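Local coordinates for protein BPH (Thiobacillus denitrificans, PDB 5OVS) that probably degrades proteins as a bacterial homologue of the proteasome, assembling fourteen copies into a double-ring complex around an inner cavity, at residues 81-95 / 103-115. Residues are numbered along the deposited sequence; the frame is centred on the assembly and turned at random.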
loop_
_atom_site.group_PDB
_atom_site.type_symbol
_atom_site.label_atom_id
_atom_site.label_comp_id
_atom_site.label_asym_id
_atom_site.label_seq_id
_atom_site.Cartn_x
_atom_site.Cartn_y
_atom_site.Cartn_z
ATOM N N TRP K 81 -7.143 15.795 34.820
ATOM C CA TRP K 81 -6.641 14.950 33.731
ATOM C C TRP K 81 -6.531 15.696 32.415
ATOM O O TRP K 81 -5.595 15.465 31.652
ATOM C CB TRP K 81 -7.458 13.663 33.569
ATOM C CG TRP K 81 -6.669 12.474 33.965
ATOM C CD1 TRP K 81 -6.249 11.471 33.154
ATOM C CD2 TRP K 81 -6.141 12.190 35.266
ATOM N NE1 TRP K 81 -5.520 10.557 33.870
ATOM C CE2 TRP K 81 -5.435 10.977 35.171
ATOM C CE3 TRP K 81 -6.210 12.840 36.506
ATOM C CZ2 TRP K 81 -4.798 10.392 36.265
ATOM C CZ3 TRP K 81 -5.577 12.259 37.598
ATOM C CH2 TRP K 81 -4.881 11.044 37.467
ATOM N N ASN K 82 -7.454 16.613 32.154
ATOM C CA ASN K 82 -7.365 17.397 30.929
ATOM C C ASN K 82 -6.140 18.305 30.924
ATOM O O ASN K 82 -5.470 18.410 29.918
ATOM C CB ASN K 82 -8.625 18.224 30.699
ATOM C CG ASN K 82 -8.750 18.688 29.261
ATOM O OD1 ASN K 82 -8.937 17.876 28.353
ATOM N ND2 ASN K 82 -8.635 19.987 29.047
ATOM N N THR K 83 -5.859 18.953 32.055
ATOM C CA THR K 83 -4.633 19.739 32.233
ATOM C C THR K 83 -3.395 18.830 32.178
ATOM O O THR K 83 -2.436 19.141 31.488
ATOM C CB THR K 83 -4.666 20.529 33.567
ATOM O OG1 THR K 83 -5.723 21.495 33.520
ATOM C CG2 THR K 83 -3.358 21.258 33.839
ATOM N N LEU K 84 -3.422 17.707 32.892
ATOM C CA LEU K 84 -2.327 16.734 32.840
ATOM C C LEU K 84 -1.966 16.372 31.412
ATOM O O LEU K 84 -0.790 16.328 31.071
ATOM C CB LEU K 84 -2.686 15.451 33.593
ATOM C CG LEU K 84 -1.798 14.218 33.348
ATOM C CD1 LEU K 84 -0.383 14.468 33.831
ATOM C CD2 LEU K 84 -2.364 13.010 34.060
ATOM N N HIS K 85 -2.976 16.114 30.579
ATOM C CA HIS K 85 -2.724 15.664 29.210
ATOM C C HIS K 85 -1.878 16.670 28.421
ATOM O O HIS K 85 -1.007 16.283 27.625
ATOM C CB HIS K 85 -4.029 15.397 28.465
ATOM C CG HIS K 85 -3.817 14.876 27.084
ATOM N ND1 HIS K 85 -3.460 13.571 26.835
ATOM C CD2 HIS K 85 -3.853 15.497 25.882
ATOM C CE1 HIS K 85 -3.303 13.407 25.534
ATOM N NE2 HIS K 85 -3.541 14.558 24.932
ATOM N N GLY K 86 -2.141 17.956 28.649
ATOM C CA GLY K 86 -1.374 19.034 28.036
ATOM C C GLY K 86 0.061 19.055 28.513
ATOM O O GLY K 86 0.952 19.414 27.758
ATOM N N ALA K 87 0.278 18.670 29.767
ATOM C CA ALA K 87 1.633 18.520 30.296
ATOM C C ALA K 87 2.326 17.255 29.774
ATOM O O ALA K 87 3.532 17.272 29.551
ATOM C CB ALA K 87 1.612 18.530 31.815
ATOM N N LEU K 88 1.580 16.166 29.581
ATOM C CA LEU K 88 2.155 14.930 29.007
ATOM C C LEU K 88 2.740 15.162 27.622
ATOM O O LEU K 88 3.791 14.632 27.290
ATOM C CB LEU K 88 1.115 13.816 28.918
ATOM C CG LEU K 88 0.618 13.244 30.245
ATOM C CD1 LEU K 88 -0.542 12.288 30.020
ATOM C CD2 LEU K 88 1.734 12.547 31.010
ATOM N N LYS K 89 2.045 15.957 26.817
ATOM C CA LYS K 89 2.527 16.308 25.489
ATOM C C LYS K 89 3.675 17.300 25.553
ATOM O O LYS K 89 4.665 17.151 24.847
ATOM C CB LYS K 89 1.406 16.921 24.673
ATOM C CG LYS K 89 0.300 15.943 24.361
ATOM C CD LYS K 89 -0.857 16.646 23.686
ATOM C CE LYS K 89 -0.536 16.996 22.238
ATOM N NZ LYS K 89 -1.676 17.727 21.623
ATOM N N GLU K 90 3.534 18.317 26.401
ATOM C CA GLU K 90 4.478 19.426 26.421
ATOM C C GLU K 90 5.809 19.121 27.102
ATOM O O GLU K 90 6.840 19.551 26.619
ATOM C CB GLU K 90 3.851 20.648 27.083
ATOM C CG GLU K 90 4.658 21.918 26.845
ATOM C CD GLU K 90 4.233 23.065 27.732
ATOM O OE1 GLU K 90 3.205 22.929 28.434
ATOM O OE2 GLU K 90 4.936 24.102 27.724
ATOM N N HIS K 91 5.792 18.404 28.222
ATOM C CA HIS K 91 7.011 18.179 29.010
ATOM C C HIS K 91 7.510 16.749 29.056
ATOM O O HIS K 91 8.665 16.541 29.377
ATOM C CB HIS K 91 6.812 18.652 30.450
ATOM C CG HIS K 91 6.303 20.055 30.554
ATOM N ND1 HIS K 91 7.099 21.156 30.313
ATOM C CD2 HIS K 91 5.075 20.538 30.863
ATOM C CE1 HIS K 91 6.385 22.257 30.472
ATOM N NE2 HIS K 91 5.153 21.911 30.807
ATOM N N TYR K 92 6.662 15.766 28.768
ATOM C CA TYR K 92 7.025 14.360 28.992
ATOM C C TYR K 92 6.986 13.483 27.730
ATOM O O TYR K 92 7.067 12.253 27.820
ATOM C CB TYR K 92 6.149 13.742 30.094
ATOM C CG TYR K 92 6.206 14.459 31.435
ATOM C CD1 TYR K 92 7.237 14.220 32.333
ATOM C CD2 TYR K 92 5.210 15.356 31.806
ATOM C CE1 TYR K 92 7.284 14.873 33.558
ATOM C CE2 TYR K 92 5.240 16.004 33.030
ATOM C CZ TYR K 92 6.276 15.762 33.898
ATOM O OH TYR K 92 6.297 16.412 35.105
ATOM N N TYR K 93 6.879 14.120 26.567
ATOM C CA TYR K 93 7.114 13.458 25.281
ATOM C C TYR K 93 6.116 12.342 24.947
ATOM O O TYR K 93 6.480 11.299 24.400
ATOM C CB TYR K 93 8.565 12.965 25.211
ATOM C CG TYR K 93 9.548 14.058 25.586
ATOM C CD1 TYR K 93 9.788 15.136 24.718
ATOM C CD2 TYR K 93 10.216 14.037 26.805
ATOM C CE1 TYR K 93 10.670 16.153 25.054
ATOM C CE2 TYR K 93 11.102 15.053 27.150
ATOM C CZ TYR K 93 11.323 16.107 26.270
ATOM O OH TYR K 93 12.196 17.119 26.606
ATOM N N LEU K 94 4.850 12.598 25.271
ATOM C CA LEU K 94 3.743 11.728 24.897
ATOM C C LEU K 94 3.523 11.801 23.393
ATOM O O LEU K 94 3.688 12.864 22.806
ATOM C CB LEU K 94 2.477 12.206 25.602
ATOM C CG LEU K 94 1.244 11.321 25.447
ATOM C CD1 LEU K 94 1.358 10.129 26.382
ATOM C CD2 LEU K 94 -0.012 12.107 25.749
ATOM N N GLN K 95 3.130 10.687 22.774
ATOM C CA GLN K 95 2.794 10.679 21.338
ATOM C C GLN K 95 1.291 10.633 21.059
ATOM O O GLN K 95 0.563 9.848 21.666
ATOM C CB GLN K 95 3.498 9.516 20.653
ATOM C CG GLN K 95 5.012 9.621 20.759
ATOM C CD GLN K 95 5.742 8.980 19.599
ATOM O OE1 GLN K 95 5.585 7.788 19.325
ATOM N NE2 GLN K 95 6.559 9.768 18.915
ATOM N N ASP K 103 -11.634 9.644 18.443
ATOM C CA ASP K 103 -12.391 10.879 18.682
ATOM C C ASP K 103 -11.502 11.918 19.321
ATOM O O ASP K 103 -11.403 13.041 18.832
ATOM C CB ASP K 103 -13.579 10.645 19.623
ATOM C CG ASP K 103 -14.841 10.246 18.896
ATOM O OD1 ASP K 103 -14.788 10.045 17.663
ATOM O OD2 ASP K 103 -15.897 10.139 19.562
ATOM N N LEU K 104 -10.878 11.530 20.429
ATOM C CA LEU K 104 -10.007 12.407 21.198
ATOM C C LEU K 104 -8.592 11.845 21.267
ATOM O O LEU K 104 -8.345 10.684 20.906
ATOM C CB LEU K 104 -10.554 12.562 22.614
ATOM C CG LEU K 104 -11.972 13.116 22.743
ATOM C CD1 LEU K 104 -12.593 12.711 24.072
ATOM C CD2 LEU K 104 -11.983 14.626 22.589
ATOM N N GLU K 105 -7.658 12.677 21.727
ATOM C CA GLU K 105 -6.286 12.235 21.939
ATOM C C GLU K 105 -6.263 11.289 23.132
ATOM O O GLU K 105 -6.925 11.531 24.142
ATOM C CB GLU K 105 -5.338 13.420 22.166
ATOM C CG GLU K 105 -4.978 14.194 20.899
ATOM C CD GLU K 105 -4.064 15.393 21.163
ATOM O OE1 GLU K 105 -3.393 15.421 22.211
ATOM O OE2 GLU K 105 -4.006 16.318 20.317
ATOM N N SER K 106 -5.534 10.191 22.991
ATOM C CA SER K 106 -5.303 9.267 24.089
ATOM C C SER K 106 -4.235 9.841 25.024
ATOM O O SER K 106 -3.269 10.454 24.572
ATOM C CB SER K 106 -4.844 7.912 23.535
ATOM O OG SER K 106 -4.819 6.917 24.544
ATOM N N SER K 107 -4.412 9.647 26.324
ATOM C CA SER K 107 -3.323 9.847 27.269
ATOM C C SER K 107 -2.507 8.553 27.447
ATOM O O SER K 107 -1.518 8.537 28.176
ATOM C CB SER K 107 -3.857 10.373 28.604
ATOM O OG SER K 107 -4.573 11.588 28.415
ATOM N N ARG K 108 -2.932 7.481 26.776
ATOM C CA ARG K 108 -2.235 6.193 26.748
ATOM C C ARG K 108 -2.200 5.431 28.071
ATOM O O ARG K 108 -1.522 4.404 28.170
ATOM C CB ARG K 108 -0.802 6.346 26.228
ATOM C CG ARG K 108 -0.692 7.079 24.907
ATOM C CD ARG K 108 -1.383 6.345 23.781
ATOM N NE ARG K 108 -0.862 6.831 22.506
ATOM C CZ ARG K 108 -0.002 6.178 21.717
ATOM N NH1 ARG K 108 0.438 4.957 22.028
ATOM N NH2 ARG K 108 0.407 6.744 20.583
ATOM N N MET K 109 -2.930 5.898 29.076
ATOM C CA MET K 109 -3.016 5.174 30.321
ATOM C C MET K 109 -4.448 5.178 30.809
ATOM O O MET K 109 -5.218 6.088 30.525
ATOM C CB MET K 109 -2.086 5.787 31.361
ATOM C CG MET K 109 -2.179 7.287 31.425
ATOM S SD MET K 109 -1.463 7.969 32.916
ATOM C CE MET K 109 -1.837 9.695 32.649
ATOM N N ASP K 110 -4.808 4.123 31.513
ATOM C CA ASP K 110 -6.069 4.058 32.207
ATOM C C ASP K 110 -5.711 4.083 33.688
ATOM O O ASP K 110 -4.716 3.485 34.088
ATOM C CB ASP K 110 -6.793 2.771 31.842
ATOM C CG ASP K 110 -7.085 2.665 30.351
ATOM O OD1 ASP K 110 -7.627 3.622 29.767
ATOM O OD2 ASP K 110 -6.797 1.612 29.756
ATOM N N VAL K 111 -6.472 4.795 34.510
ATOM C CA VAL K 111 -6.192 4.769 35.950
ATOM C C VAL K 111 -7.426 4.573 36.805
ATOM O O VAL K 111 -8.539 4.882 36.388
ATOM C CB VAL K 111 -5.444 6.030 36.439
ATOM C CG1 VAL K 111 -4.241 6.293 35.559
ATOM C CG2 VAL K 111 -6.387 7.225 36.496
ATOM N N LEU K 112 -7.205 4.019 37.991
ATOM C CA LEU K 112 -8.222 3.978 39.026
ATOM C C LEU K 112 -7.753 4.901 40.170
ATOM O O LEU K 112 -6.564 4.973 40.467
ATOM C CB LEU K 112 -8.434 2.550 39.495
ATOM C CG LEU K 112 -8.820 1.574 38.368
ATOM C CD1 LEU K 112 -8.821 0.152 38.886
ATOM C CD2 LEU K 112 -10.180 1.925 37.795
ATOM N N ILE K 113 -8.691 5.632 40.763
ATOM C CA ILE K 113 -8.414 6.602 41.826
ATOM C C ILE K 113 -9.302 6.293 43.022
ATOM O O ILE K 113 -10.519 6.423 42.941
ATOM C CB ILE K 113 -8.720 8.023 41.362
ATOM C CG1 ILE K 113 -7.811 8.381 40.197
ATOM C CG2 ILE K 113 -8.546 9.024 42.526
ATOM C CD1 ILE K 113 -8.275 9.589 39.430
ATOM N N ALA K 114 -8.682 5.873 44.119
ATOM C CA ALA K 114 -9.388 5.578 45.352
ATOM C C ALA K 114 -9.147 6.703 46.352
ATOM O O ALA K 114 -8.017 7.077 46.611
ATOM C CB ALA K 114 -8.897 4.267 45.929
ATOM N N ASN K 115 -10.216 7.253 46.907
ATOM C CA ASN K 115 -10.090 8.115 48.089
ATOM C C ASN K 115 -11.343 8.043 48.958
ATOM O O ASN K 115 -12.379 7.544 48.511
ATOM C CB ASN K 115 -9.735 9.554 47.692
ATOM C CG ASN K 115 -10.862 10.267 46.968
ATOM O OD1 ASN K 115 -11.915 10.548 47.540
ATOM N ND2 ASN K 115 -10.621 10.604 45.712
HETATM O O HOH W 1 -5.787 8.238 32.252
#
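Glu105 OE1 is gripped by two donors from neighbouring turns of helix 74-91. His85 NE2 reaches the anti side of Glu105 OE1 at 2.9 Å, nearly straight at 167°, with the oxygen almost in the imidazole plane. Lys89 NZ takes the syn side and spans both carboxylate oxygens, 2.9 Å from Glu105 OE1 and 3.0 Å from Glu105 OE2. A bend at chi3 of Lys89 (74°) swings its ammonium group round to the acid. At the other ring nitrogen, His85 ND1 lies 2.8 Å from Ser107 OG in a hydrogen bond; Arg126 also bonds that hydroxyl. Tied at both nitrogens, the imidazole has its rotation fixed, and Tyr93 of a neighbouring subunit meets it edge-to-face. Replacing Glu105 by an alanine is likely to leave the Lys89 charge without its mate and the His85 ring, its NE2 partner gone, freer to turn about its remaining bond to Ser107. In the four-layered αββα fold of proteasome-type subunits, this is where an outer-layer helix packs on the sheet containing strand 111-115 and on the loop leading into it. Further along, Met109 points its methyl CE at Leu84 CD2 (3.6 Å) and Leu88 CD1, tip to tip with each. Val111 CG2 comes against Trp81 CZ2 at 3.6 Å, with Ile113 CD1 beyond at CH2, and Leu84 CD2 covers one indole face. A water accepts from Trp81 NE1 and donates to Met109 O, bridging helix and loop.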